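Local coordinates for protein RNA-dependent RNA Polymerase (Bombyx mori cytoplasmic polyhedrosis virus, PDB 6TZ0) that catalyses RNA-templated RNA synthesis, transcribing plus strands from the double-stranded viral genome and making the complementary minus strands during replication, at residues K246-G251 / A304-P309; V69-E74 / H233-A238; P309-Y314 / A337-G342; N330-C335 / W733-R738. One frame throughout, in Å; residues are numbered along the deposited sequence.

Interaction 1. Residues K246-G251 / A304-P309; sequences KLKIKG and AELLYP
I249 meets L306 and L307 just where each chain leaves its helix, and its branched side chain is the easiest to follow. Its CB already touches the other segment, 3.7 Å from L307 CD2. From CB the two branches part. CG2 reaches L306 CD1 at 3.8 Å, with L307 CD2 only slightly farther away. CG1 turns the other way, and CD1 at its tip comes back to L307 CD2 at 4.0 Å, so one methyl of L307 lies against the whole length of the isoleucine. With CG1 between the backbone N and the carbonyl carbon (chi1 51°), CG2 falls beside the N, and both branches can face the leucines. The side chains of I249 and L306 run antiparallel alongside each other.

K248 adds the outer part. Its chain starts out extended and bends in its last two torsions, passing crosswise to L306 with CE 3.7 Å from L306 CD1. The charged end belongs elsewhere: NZ makes a salt bridge with E245 on its own helix, while CE rests on the leucine methyl.

H233 of helix 224-237 also packs on I249, touching its CD1. This is hydrophobic packing between two helix C-termini, those of 242-248 and 295-306, in the N-terminal domain of the cypovirus polymerase.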
loop_
_atom_site.group_PDB
_atom_site.type_symbol
_atom_site.label_atom_id
_atom_site.label_comp_id
_atom_site.label_asym_id
_atom_site.label_seq_id
_atom_site.Cartn_x
_atom_site.Cartn_y
_atom_site.Cartn_z
ATOM N N LYS A 246 -16.337 20.583 -6.654
ATOM C CA LYS A 246 -15.505 19.943 -7.672
ATOM C C LYS A 246 -15.720 18.436 -7.709
ATOM O O LYS A 246 -15.856 17.849 -8.787
ATOM C CB LYS A 246 -14.036 20.254 -7.419
ATOM C CG LYS A 246 -13.567 21.593 -7.916
ATOM C CD LYS A 246 -12.312 21.964 -7.178
ATOM C CE LYS A 246 -11.173 21.045 -7.476
ATOM N NZ LYS A 246 -10.009 21.459 -6.663
ATOM N N LEU A 247 -15.765 17.795 -6.541
ATOM C CA LEU A 247 -15.994 16.359 -6.488
ATOM C C LEU A 247 -17.416 15.974 -6.868
ATOM O O LEU A 247 -17.642 14.829 -7.267
ATOM C CB LEU A 247 -15.686 15.825 -5.093
ATOM C CG LEU A 247 -14.226 15.825 -4.661
ATOM C CD1 LEU A 247 -14.118 15.411 -3.210
ATOM C CD2 LEU A 247 -13.431 14.897 -5.546
ATOM N N LYS A 248 -18.381 16.887 -6.755
ATOM C CA LYS A 248 -19.753 16.485 -7.033
ATOM C C LYS A 248 -20.061 16.454 -8.532
ATOM O O LYS A 248 -20.896 15.654 -8.966
ATOM C CB LYS A 248 -20.727 17.402 -6.295
ATOM C CG LYS A 248 -22.143 16.866 -6.230
ATOM C CD LYS A 248 -23.032 17.715 -5.356
ATOM C CE LYS A 248 -23.784 18.743 -6.171
ATOM N NZ LYS A 248 -22.990 19.965 -6.456
ATOM N N ILE A 249 -19.399 17.278 -9.343
ATOM C CA ILE A 249 -19.698 17.311 -10.774
ATOM C C ILE A 249 -18.488 16.880 -11.592
ATOM O O ILE A 249 -18.348 17.250 -12.760
ATOM C CB ILE A 249 -20.217 18.701 -11.203
ATOM C CG1 ILE A 249 -19.314 19.846 -10.729
ATOM C CG2 ILE A 249 -21.609 18.925 -10.668
ATOM C CD1 ILE A 249 -18.247 20.334 -11.681
ATOM N N LYS A 250 -17.632 16.056 -10.989
ATOM C CA LYS A 250 -16.375 15.654 -11.612
ATOM C C LYS A 250 -16.597 14.728 -12.806
ATOM O O LYS A 250 -15.808 14.752 -13.757
ATOM C CB LYS A 250 -15.493 15.011 -10.533
ATOM C CG LYS A 250 -14.089 14.575 -10.916
ATOM C CD LYS A 250 -13.992 13.092 -11.239
ATOM C CE LYS A 250 -14.395 12.258 -10.035
ATOM N NZ LYS A 250 -13.491 12.481 -8.877
ATOM N N GLY A 251 -17.658 13.928 -12.794
ATOM C CA GLY A 251 -17.889 12.991 -13.874
ATOM C C GLY A 251 -18.860 13.470 -14.930
ATOM O O GLY A 251 -18.795 13.030 -16.078
ATOM N N ALA A 304 -27.896 19.374 -17.337
ATOM C CA ALA A 304 -28.604 20.646 -17.343
ATOM C C ALA A 304 -28.967 21.094 -15.936
ATOM O O ALA A 304 -28.968 22.298 -15.660
ATOM C CB ALA A 304 -29.858 20.552 -18.206
ATOM N N GLU A 305 -29.272 20.162 -15.032
ATOM C CA GLU A 305 -29.646 20.590 -13.689
ATOM C C GLU A 305 -28.462 20.768 -12.743
ATOM O O GLU A 305 -28.600 21.467 -11.736
ATOM C CB GLU A 305 -30.650 19.615 -13.066
ATOM C CG GLU A 305 -30.111 18.231 -12.820
ATOM C CD GLU A 305 -31.152 17.283 -12.259
ATOM O OE1 GLU A 305 -32.297 17.726 -12.028
ATOM O OE2 GLU A 305 -30.829 16.091 -12.067
ATOM N N LEU A 306 -27.303 20.182 -13.037
ATOM C CA LEU A 306 -26.168 20.264 -12.122
ATOM C C LEU A 306 -25.135 21.320 -12.489
ATOM O O LEU A 306 -24.584 21.962 -11.594
ATOM C CB LEU A 306 -25.465 18.906 -12.017
ATOM C CG LEU A 306 -25.762 18.005 -10.819
ATOM C CD1 LEU A 306 -25.209 18.655 -9.585
ATOM C CD2 LEU A 306 -27.230 17.746 -10.626
ATOM N N LEU A 307 -24.827 21.513 -13.762
ATOM C CA LEU A 307 -23.636 22.284 -14.083
ATOM C C LEU A 307 -23.907 23.781 -14.164
ATOM O O LEU A 307 -25.039 24.236 -14.345
ATOM C CB LEU A 307 -23.007 21.812 -15.391
ATOM C CG LEU A 307 -22.313 20.457 -15.343
ATOM C CD1 LEU A 307 -21.781 20.137 -16.698
ATOM C CD2 LEU A 307 -21.187 20.485 -14.351
ATOM N N TYR A 308 -22.830 24.538 -14.006
ATOM C CA TYR A 308 -22.836 25.970 -14.245
ATOM C C TYR A 308 -23.108 26.238 -15.722
ATOM O O TYR A 308 -22.432 25.660 -16.581
ATOM C CB TYR A 308 -21.484 26.527 -13.808
ATOM C CG TYR A 308 -21.245 27.999 -13.996
ATOM C CD1 TYR A 308 -21.994 28.943 -13.309
ATOM C CD2 TYR A 308 -20.197 28.444 -14.784
ATOM C CE1 TYR A 308 -21.751 30.290 -13.460
ATOM C CE2 TYR A 308 -19.936 29.785 -14.934
ATOM C CZ TYR A 308 -20.716 30.704 -14.275
ATOM O OH TYR A 308 -20.451 32.044 -14.436
ATOM N N PRO A 309 -24.087 27.090 -16.057
ATOM C CA PRO A 309 -24.591 27.133 -17.440
ATOM C C PRO A 309 -23.625 27.697 -18.467
ATOM O O PRO A 309 -23.835 27.461 -19.660
ATOM C CB PRO A 309 -25.850 28.001 -17.324
ATOM C CG PRO A 309 -25.650 28.798 -16.106
ATOM C CD PRO A 309 -24.894 27.930 -15.160
#

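Interaction 2. Residues V69-E74 / H233-A238; sequences VTIPNE and HFLHCA
I71 and L235 bring the two backbones closest, their CA atoms 6.7 Å apart. Residues 69-71 run extended, and P72 then takes the N-cap position of the short helix 73-76; H233 to C237 form the last turn of helix 224-237. The contact is therefore an extended lead-in and a helix N-cap laid against the C-terminal turn of another helix, within the N-terminal domain. On the helical side C237 N bonds to H233 O at 3.0 Å, and the extended chain is tied to the same helix one residue earlier, where N232 OD1 accepts from T70 N.

Nearly everything across the gap falls on L235, whose CB points at the opposite segment. The side chain has CG anti to the carbonyl carbon (chi1 -65°) and continues extended, which carries CD1 out to I71. There it meets CG1 at 3.8 Å, the two chains crossing at a slant, and it also comes within 4.2 Å of the carbonyl T70 O. I71 does not aim its CB at the helix; L173 of helix 166-175 also takes part of its surface. Y170 of that helix and F206 of helix 206-218 pack on L235 as well, so the leucine is enclosed from several directions.

P72 supplies the rest, its side chain nearly square to that of L235, with P72 CD 4.0 Å from L235 CB.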
loop_
_atom_site.group_PDB
_atom_site.type_symbol
_atom_site.label_atom_id
_atom_site.label_comp_id
_atom_site.label_asym_id
_atom_site.label_seq_id
_atom_site.Cartn_x
_atom_site.Cartn_y
_atom_site.Cartn_z
ATOM N N VAL A 69 -15.396 37.986 -18.016
ATOM C CA VAL A 69 -14.800 37.777 -16.700
ATOM C C VAL A 69 -15.836 38.103 -15.632
ATOM O O VAL A 69 -16.344 39.227 -15.561
ATOM C CB VAL A 69 -13.539 38.633 -16.529
ATOM C CG1 VAL A 69 -12.990 38.476 -15.130
ATOM C CG2 VAL A 69 -12.488 38.253 -17.555
ATOM N N THR A 70 -16.151 37.116 -14.797
ATOM C CA THR A 70 -17.189 37.224 -13.780
ATOM C C THR A 70 -16.673 36.633 -12.477
ATOM O O THR A 70 -16.192 35.496 -12.458
ATOM C CB THR A 70 -18.464 36.495 -14.218
ATOM O OG1 THR A 70 -18.947 37.068 -15.438
ATOM C CG2 THR A 70 -19.540 36.611 -13.153
ATOM N N ILE A 71 -16.761 37.399 -11.398
ATOM C CA ILE A 71 -16.351 36.963 -10.071
ATOM C C ILE A 71 -17.538 37.168 -9.126
ATOM O O ILE A 71 -18.053 38.283 -9.045
ATOM C CB ILE A 71 -15.116 37.710 -9.557
ATOM C CG1 ILE A 71 -13.922 37.408 -10.458
ATOM C CG2 ILE A 71 -14.785 37.306 -8.141
ATOM C CD1 ILE A 71 -12.719 38.215 -10.155
ATOM N N PRO A 72 -17.989 36.144 -8.418
ATOM C CA PRO A 72 -19.184 36.282 -7.580
ATOM C C PRO A 72 -18.905 37.073 -6.308
ATOM O O PRO A 72 -17.761 37.310 -5.920
ATOM C CB PRO A 72 -19.554 34.833 -7.258
ATOM C CG PRO A 72 -18.265 34.101 -7.336
ATOM C CD PRO A 72 -17.477 34.762 -8.422
ATOM N N ASN A 73 -19.998 37.474 -5.655
ATOM C CA ASN A 73 -19.897 38.340 -4.486
ATOM C C ASN A 73 -19.385 37.582 -3.270
ATOM O O ASN A 73 -18.797 38.185 -2.368
ATOM C CB ASN A 73 -21.259 38.964 -4.187
ATOM C CG ASN A 73 -21.162 40.202 -3.319
ATOM O OD1 ASN A 73 -20.072 40.677 -3.003
ATOM N ND2 ASN A 73 -22.310 40.726 -2.916
ATOM N N GLU A 74 -19.573 36.260 -3.238
ATOM C CA GLU A 74 -19.141 35.451 -2.103
ATOM C C GLU A 74 -17.625 35.320 -2.007
ATOM O O GLU A 74 -17.119 34.921 -0.956
ATOM C CB GLU A 74 -19.761 34.057 -2.187
ATOM C CG GLU A 74 -21.265 34.002 -1.998
ATOM C CD GLU A 74 -22.040 34.231 -3.283
ATOM O OE1 GLU A 74 -21.409 34.394 -4.346
ATOM O OE2 GLU A 74 -23.285 34.239 -3.231
ATOM N N HIS A 233 -15.786 28.945 -13.949
ATOM C CA HIS A 233 -16.328 27.721 -13.368
ATOM C C HIS A 233 -15.674 27.388 -12.028
ATOM O O HIS A 233 -16.349 26.902 -11.113
ATOM C CB HIS A 233 -16.182 26.562 -14.354
ATOM C CG HIS A 233 -16.735 25.265 -13.850
ATOM N ND1 HIS A 233 -18.078 25.076 -13.605
ATOM C CD2 HIS A 233 -16.134 24.083 -13.580
ATOM C CE1 HIS A 233 -18.277 23.843 -13.179
ATOM N NE2 HIS A 233 -17.114 23.218 -13.161
ATOM N N PHE A 234 -14.372 27.651 -11.882
ATOM C CA PHE A 234 -13.729 27.360 -10.602
ATOM C C PHE A 234 -14.220 28.297 -9.503
ATOM O O PHE A 234 -14.443 27.862 -8.366
ATOM C CB PHE A 234 -12.203 27.433 -10.697
ATOM C CG PHE A 234 -11.576 26.317 -11.484
ATOM C CD1 PHE A 234 -11.760 24.999 -11.105
ATOM C CD2 PHE A 234 -10.689 26.587 -12.508
ATOM C CE1 PHE A 234 -11.159 23.971 -11.805
ATOM C CE2 PHE A 234 -10.081 25.562 -13.210
ATOM C CZ PHE A 234 -10.314 24.255 -12.853
ATOM N N LEU A 235 -14.431 29.578 -9.823
ATOM C CA LEU A 235 -14.990 30.490 -8.825
ATOM C C LEU A 235 -16.449 30.165 -8.505
ATOM O O LEU A 235 -16.883 30.330 -7.353
ATOM C CB LEU A 235 -14.833 31.927 -9.306
ATOM C CG LEU A 235 -13.363 32.335 -9.400
ATOM C CD1 LEU A 235 -13.206 33.675 -10.064
ATOM C CD2 LEU A 235 -12.717 32.335 -8.028
ATOM N N HIS A 236 -17.206 29.670 -9.493
ATOM C CA HIS A 236 -18.560 29.201 -9.218
ATOM C C HIS A 236 -18.564 28.002 -8.283
ATOM O O HIS A 236 -19.446 27.873 -7.429
ATOM C CB HIS A 236 -19.279 28.836 -10.511
ATOM C CG HIS A 236 -20.616 28.211 -10.280
ATOM N ND1 HIS A 236 -21.721 28.939 -9.899
ATOM C CD2 HIS A 236 -21.016 26.919 -10.328
ATOM C CE1 HIS A 236 -22.750 28.128 -9.746
ATOM N NE2 HIS A 236 -22.350 26.896 -10.004
ATOM N N CYS A 237 -17.600 27.097 -8.443
ATOM C CA CYS A 237 -17.527 25.966 -7.527
ATOM C C CYS A 237 -17.063 26.400 -6.147
ATOM O O CYS A 237 -17.444 25.790 -5.144
ATOM C CB CYS A 237 -16.605 24.888 -8.087
ATOM S SG CYS A 237 -17.223 24.115 -9.589
ATOM N N ALA A 238 -16.264 27.459 -6.074
ATOM C CA ALA A 238 -15.812 27.995 -4.797
ATOM C C ALA A 238 -16.820 28.914 -4.128
ATOM O O ALA A 238 -16.524 29.426 -3.045
ATOM C CB ALA A 238 -14.513 28.760 -4.983
#

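Interaction 3. Residues P309-Y314 / A337-G342; sequences PEFNEY and AMTNDG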
loop_
_atom_site.group_PDB
_atom_site.type_symbol
_atom_site.label_atom_id
_atom_site.label_comp_id
_atom_site.label_asym_id
_atom_site.label_seq_id
_atom_site.Cartn_x
_atom_site.Cartn_y
_atom_site.Cartn_z
ATOM N N PRO A 309 -24.087 27.090 -16.057
ATOM C CA PRO A 309 -24.591 27.133 -17.440
ATOM C C PRO A 309 -23.625 27.697 -18.467
ATOM O O PRO A 309 -23.835 27.461 -19.660
ATOM C CB PRO A 309 -25.850 28.001 -17.324
ATOM C CG PRO A 309 -25.650 28.798 -16.106
ATOM C CD PRO A 309 -24.894 27.930 -15.160
ATOM N N GLU A 310 -22.574 28.410 -18.066
ATOM C CA GLU A 310 -21.539 28.770 -19.031
ATOM C C GLU A 310 -20.733 27.544 -19.443
ATOM O O GLU A 310 -20.450 27.339 -20.630
ATOM C CB GLU A 310 -20.621 29.838 -18.442
ATOM C CG GLU A 310 -19.567 30.361 -19.399
ATOM C CD GLU A 310 -18.651 31.377 -18.748
ATOM O OE1 GLU A 310 -18.792 31.613 -17.533
ATOM O OE2 GLU A 310 -17.792 31.942 -19.450
ATOM N N PHE A 311 -20.390 26.699 -18.475
ATOM C CA PHE A 311 -19.685 25.460 -18.769
ATOM C C PHE A 311 -20.595 24.463 -19.477
ATOM O O PHE A 311 -20.151 23.734 -20.372
ATOM C CB PHE A 311 -19.120 24.897 -17.466
ATOM C CG PHE A 311 -18.342 23.638 -17.632
ATOM C CD1 PHE A 311 -17.158 23.636 -18.344
ATOM C CD2 PHE A 311 -18.755 22.470 -17.017
ATOM C CE1 PHE A 311 -16.432 22.482 -18.491
ATOM C CE2 PHE A 311 -18.026 21.317 -17.152
ATOM C CZ PHE A 311 -16.864 21.322 -17.894
ATOM N N ASN A 312 -21.881 24.445 -19.115
ATOM C CA ASN A 312 -22.853 23.618 -19.824
ATOM C C ASN A 312 -23.025 24.085 -21.268
ATOM O O ASN A 312 -23.176 23.266 -22.185
ATOM C CB ASN A 312 -24.192 23.658 -19.089
ATOM C CG ASN A 312 -25.146 22.584 -19.551
ATOM O OD1 ASN A 312 -24.788 21.708 -20.333
ATOM N ND2 ASN A 312 -26.382 22.660 -19.087
ATOM N N GLU A 313 -22.983 25.397 -21.490
ATOM C CA GLU A 313 -23.114 25.917 -22.842
ATOM C C GLU A 313 -21.863 25.621 -23.659
ATOM O O GLU A 313 -21.948 25.371 -24.868
ATOM C CB GLU A 313 -23.407 27.415 -22.783
ATOM C CG GLU A 313 -23.762 28.058 -24.111
ATOM C CD GLU A 313 -24.204 29.506 -23.956
ATOM O OE1 GLU A 313 -24.197 30.015 -22.815
ATOM O OE2 GLU A 313 -24.572 30.132 -24.973
ATOM N N TYR A 314 -20.697 25.598 -23.002
ATOM C CA TYR A 314 -19.474 25.160 -23.671
ATOM C C TYR A 314 -19.542 23.685 -24.058
ATOM O O TYR A 314 -19.071 23.298 -25.134
ATOM C CB TYR A 314 -18.262 25.412 -22.778
ATOM C CG TYR A 314 -16.947 25.025 -23.415
ATOM C CD1 TYR A 314 -16.373 25.814 -24.397
ATOM C CD2 TYR A 314 -16.285 23.870 -23.033
ATOM C CE1 TYR A 314 -15.179 25.467 -24.980
ATOM C CE2 TYR A 314 -15.094 23.510 -23.613
ATOM C CZ TYR A 314 -14.545 24.314 -24.585
ATOM O OH TYR A 314 -13.352 23.963 -25.166
ATOM N N ALA A 337 -9.100 20.133 -18.471
ATOM C CA ALA A 337 -8.476 21.301 -17.860
ATOM C C ALA A 337 -9.488 22.163 -17.113
ATOM O O ALA A 337 -9.118 22.880 -16.181
ATOM C CB ALA A 337 -7.763 22.129 -18.923
ATOM N N MET A 338 -10.757 22.116 -17.512
ATOM C CA MET A 338 -11.769 22.949 -16.871
ATOM C C MET A 338 -12.324 22.339 -15.595
ATOM O O MET A 338 -12.805 23.077 -14.733
ATOM C CB MET A 338 -12.919 23.229 -17.833
ATOM C CG MET A 338 -12.561 24.189 -18.934
ATOM S SD MET A 338 -13.870 24.452 -20.132
ATOM C CE MET A 338 -12.998 25.477 -21.301
ATOM N N THR A 339 -12.299 21.019 -15.450
ATOM C CA THR A 339 -12.847 20.401 -14.247
ATOM C C THR A 339 -11.790 19.983 -13.233
ATOM O O THR A 339 -12.060 20.001 -12.032
ATOM C CB THR A 339 -13.706 19.188 -14.615
ATOM O OG1 THR A 339 -12.956 18.306 -15.453
ATOM C CG2 THR A 339 -14.972 19.612 -15.325
ATOM N N ASN A 340 -10.600 19.590 -13.676
ATOM C CA ASN A 340 -9.536 19.234 -12.749
ATOM C C ASN A 340 -8.689 20.460 -12.444
ATOM O O ASN A 340 -8.482 21.330 -13.292
ATOM C CB ASN A 340 -8.659 18.112 -13.313
ATOM C CG ASN A 340 -7.724 17.504 -12.271
ATOM O OD1 ASN A 340 -7.723 17.894 -11.106
ATOM N ND2 ASN A 340 -6.921 16.538 -12.697
ATOM N N ASP A 341 -8.187 20.506 -11.215
ATOM C CA ASP A 341 -7.518 21.680 -10.677
ATOM C C ASP A 341 -6.008 21.533 -10.606
ATOM O O ASP A 341 -5.301 22.543 -10.604
ATOM C CB ASP A 341 -8.038 21.950 -9.268
ATOM C CG ASP A 341 -7.780 23.353 -8.798
ATOM O OD1 ASP A 341 -7.335 24.196 -9.600
ATOM O OD2 ASP A 341 -8.018 23.613 -7.605
ATOM N N GLY A 342 -5.496 20.312 -10.517
ATOM C CA GLY A 342 -4.087 20.087 -10.355
ATOM C C GLY A 342 -3.640 19.941 -8.917
ATOM O O GLY A 342 -2.723 19.166 -8.647
#
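M338 is the residue that two aromatic rings, F311 and Y314, share. They stand one helical turn apart on helix 309-320, both with CG anti to the backbone N (chi1 -179° in F311), and point toward the end of helix 325-339, the next helix in the chain. M338 packs between these rings and helix 224-237, where V229 and A230 touch it.

The sulfur contacts come first. M338 SD lies in the plane of the F311 ring, at its edge, 3.6 Å from CE1. The same sulfur is also a Met-aromatic partner of Y314, approached obliquely at 4.3 Å from the ring centroid.

A CH-pi contact follows from the extended chain of M338, which carries its methyl past the sulfur. CE sits over one face of Y314, 3.9 Å from the centroid and displaced toward the rim.

Plain apolar packing completes the set. T339 CG2 reaches F311 CZ at 3.6 Å, the side chains crossing at about a right angle, and M338 CB touches F311 CE1.

The polar ends are satisfied elsewhere: Y314 OH bonds to E226, and T339 OG1 to the carbonyl of C335 in the preceding turn. H233 stacks on F311.

All four touching residues are buried. The thioether touches one ring with its sulfur and the other with both sulfur and methyl, so the contact rests on dispersion and weak electrostatics, without any strongly directional bond between the two segments.

Interaction 4. Residues N330-C335 / W733-R738; sequences NYYAAC and WGFADR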
loop_
_atom_site.group_PDB
_atom_site.type_symbol
_atom_site.label_atom_id
_atom_site.label_comp_id
_atom_site.label_asym_id
_atom_site.label_seq_id
_atom_site.Cartn_x
_atom_site.Cartn_y
_atom_site.Cartn_z
ATOM N N ASN A 330 -9.921 17.314 -28.653
ATOM C CA ASN A 330 -9.484 18.633 -28.212
ATOM C C ASN A 330 -10.451 19.236 -27.201
ATOM O O ASN A 330 -10.019 19.774 -26.169
ATOM C CB ASN A 330 -9.321 19.559 -29.412
ATOM C CG ASN A 330 -8.201 19.129 -30.329
ATOM O OD1 ASN A 330 -7.151 18.686 -29.880
ATOM N ND2 ASN A 330 -8.422 19.259 -31.628
ATOM N N TYR A 331 -11.762 19.141 -27.461
ATOM C CA TYR A 331 -12.718 19.642 -26.477
ATOM C C TYR A 331 -12.707 18.817 -25.197
ATOM O O TYR A 331 -12.956 19.359 -24.115
ATOM C CB TYR A 331 -14.137 19.668 -27.027
ATOM C CG TYR A 331 -14.408 20.670 -28.110
ATOM C CD1 TYR A 331 -14.248 22.022 -27.877
ATOM C CD2 TYR A 331 -14.963 20.277 -29.318
ATOM C CE1 TYR A 331 -14.535 22.950 -28.849
ATOM C CE2 TYR A 331 -15.270 21.201 -30.297
ATOM C CZ TYR A 331 -15.046 22.535 -30.055
ATOM O OH TYR A 331 -15.340 23.465 -31.020
ATOM N N TYR A 332 -12.399 17.520 -25.289
ATOM C CA TYR A 332 -12.326 16.699 -24.091
ATOM C C TYR A 332 -11.132 17.076 -23.231
ATOM O O TYR A 332 -11.253 17.144 -22.005
ATOM C CB TYR A 332 -12.267 15.220 -24.459
ATOM C CG TYR A 332 -12.282 14.313 -23.255
ATOM C CD1 TYR A 332 -13.447 14.119 -22.533
ATOM C CD2 TYR A 332 -11.132 13.664 -22.832
ATOM C CE1 TYR A 332 -13.467 13.299 -21.434
ATOM C CE2 TYR A 332 -11.144 12.846 -21.731
ATOM C CZ TYR A 332 -12.314 12.658 -21.043
ATOM O OH TYR A 332 -12.322 11.837 -19.942
ATOM N N ALA A 333 -9.976 17.333 -23.850
ATOM C CA ALA A 333 -8.826 17.812 -23.087
ATOM C C ALA A 333 -9.089 19.180 -22.475
ATOM O O ALA A 333 -8.639 19.458 -21.353
ATOM C CB ALA A 333 -7.583 17.863 -23.972
ATOM N N ALA A 334 -9.842 20.033 -23.181
ATOM C CA ALA A 334 -10.234 21.320 -22.615
ATOM C C ALA A 334 -11.124 21.147 -21.388
ATOM O O ALA A 334 -10.921 21.819 -20.377
ATOM C CB ALA A 334 -10.931 22.174 -23.670
ATOM N N CYS A 335 -12.091 20.230 -21.440
ATOM C CA CYS A 335 -12.936 20.004 -20.267
ATOM C C CYS A 335 -12.189 19.308 -19.130
ATOM O O CYS A 335 -12.553 19.486 -17.961
ATOM C CB CYS A 335 -14.177 19.213 -20.652
ATOM S SG CYS A 335 -15.319 20.153 -21.664
ATOM N N TRP A 733 -5.584 9.097 -25.764
ATOM C CA TRP A 733 -5.921 10.418 -25.230
ATOM C C TRP A 733 -5.283 10.515 -23.846
ATOM O O TRP A 733 -5.793 9.955 -22.877
ATOM C CB TRP A 733 -7.427 10.656 -25.142
ATOM C CG TRP A 733 -8.196 10.686 -26.442
ATOM C CD1 TRP A 733 -7.718 10.441 -27.690
ATOM C CD2 TRP A 733 -9.575 11.044 -26.608
ATOM N NE1 TRP A 733 -8.719 10.577 -28.616
ATOM C CE2 TRP A 733 -9.868 10.957 -27.978
ATOM C CE3 TRP A 733 -10.596 11.409 -25.725
ATOM C CZ2 TRP A 733 -11.135 11.223 -28.486
ATOM C CZ3 TRP A 733 -11.848 11.678 -26.233
ATOM C CH2 TRP A 733 -12.107 11.582 -27.596
ATOM N N GLY A 734 -4.166 11.224 -23.754
ATOM C CA GLY A 734 -3.498 11.365 -22.482
ATOM C C GLY A 734 -4.167 12.375 -21.570
ATOM O O GLY A 734 -4.908 13.254 -22.001
ATOM N N PHE A 735 -3.890 12.239 -20.277
ATOM C CA PHE A 735 -4.526 13.042 -19.233
ATOM C C PHE A 735 -3.451 13.968 -18.662
ATOM O O PHE A 735 -2.736 13.607 -17.727
ATOM C CB PHE A 735 -5.138 12.158 -18.133
ATOM C CG PHE A 735 -6.304 11.304 -18.579
ATOM C CD1 PHE A 735 -6.981 11.550 -19.764
ATOM C CD2 PHE A 735 -6.724 10.246 -17.787
ATOM C CE1 PHE A 735 -8.039 10.749 -20.152
ATOM C CE2 PHE A 735 -7.784 9.448 -18.167
ATOM C CZ PHE A 735 -8.442 9.699 -19.348
ATOM N N ALA A 736 -3.339 15.168 -19.232
ATOM C CA ALA A 736 -2.296 16.099 -18.824
ATOM C C ALA A 736 -2.598 16.790 -17.507
ATOM O O ALA A 736 -1.683 17.342 -16.889
ATOM C CB ALA A 736 -2.071 17.162 -19.895
ATOM N N ASP A 737 -3.845 16.777 -17.060
ATOM C CA ASP A 737 -4.210 17.476 -15.842
ATOM C C ASP A 737 -4.147 16.562 -14.624
ATOM O O ASP A 737 -4.695 16.895 -13.571
ATOM C CB ASP A 737 -5.595 18.097 -16.006
ATOM C CG ASP A 737 -5.792 19.323 -15.137
ATOM O OD1 ASP A 737 -4.885 19.657 -14.346
ATOM O OD2 ASP A 737 -6.838 19.981 -15.272
ATOM N N ARG A 738 -3.488 15.418 -14.751
ATOM C CA ARG A 738 -3.200 14.541 -13.630
ATOM C C ARG A 738 -1.779 14.706 -13.126
ATOM O O ARG A 738 -1.401 14.060 -12.145
ATOM C CB ARG A 738 -3.443 13.090 -14.037
ATOM C CG ARG A 738 -4.867 12.821 -14.448
ATOM C CD ARG A 738 -5.778 12.952 -13.261
ATOM N NE ARG A 738 -5.459 11.956 -12.248
ATOM C CZ ARG A 738 -6.043 10.767 -12.170
ATOM N NH1 ARG A 738 -5.690 9.914 -11.218
ATOM N NH2 ARG A 738 -7.001 10.445 -13.027
#
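Y332 brings CB, CG and CD2 against CE3 and CZ3 of W733. The closest atoms are Y332 CD2 and W733 CE3, 3.7 Å apart, while W733 CZ3 lies 4.0 Å from Y332 CB. The tyrosine ring and the six-membered ring of W733 are neither parallel nor perpendicular: their planes make 42°, with centroids 5.6 Å apart. A trans chi1 (-176°) swings the tyrosine out from helix 325-339 to the segment 733-738.

Farther out, F735 CE1 stands at the edge of the tyrosine ring, 4.1 Å from Y332 CE2. R336, one turn on, serves both aromatics, bonding to Y332 OH and lying in a cation-pi contact with F735. The F735 side chain is about 10 Å from that of D681, an aspartate that binds magnesium in another structure of this protein.

L726 of strand 725-727 packs on Y332, W733 and F735 together, and V328 and A329 extend the tryptophan's bed along helix 325-339. The cluster thus fills the junction between that helix and the strand pair 725-727 and 732-733.

In the fold
Interactions 1 and 2 are partly buried and lie farther from the chain's centre, whereas the touching residues of interactions 3 and 4 are all buried. Helix 224-237 connects the first three: H236 and H233 touch Y308 and I249 of interaction 1, and F234 reaches the carbonyls of M338 and N340 in interaction 3. A salt bridge between K246 and D341 also joins interactions 1 and 3, which share P309. Interactions 3 and 4 both use helix 325-339, with Y314 touching Y331 and A334. The chemistry changes along this path, from aliphatic contacts in interactions 1 and 2 to sulfur-aromatic contacts in interaction 3 and ring clustering in interaction 4, the nearest to the magnesium-binding aspartates.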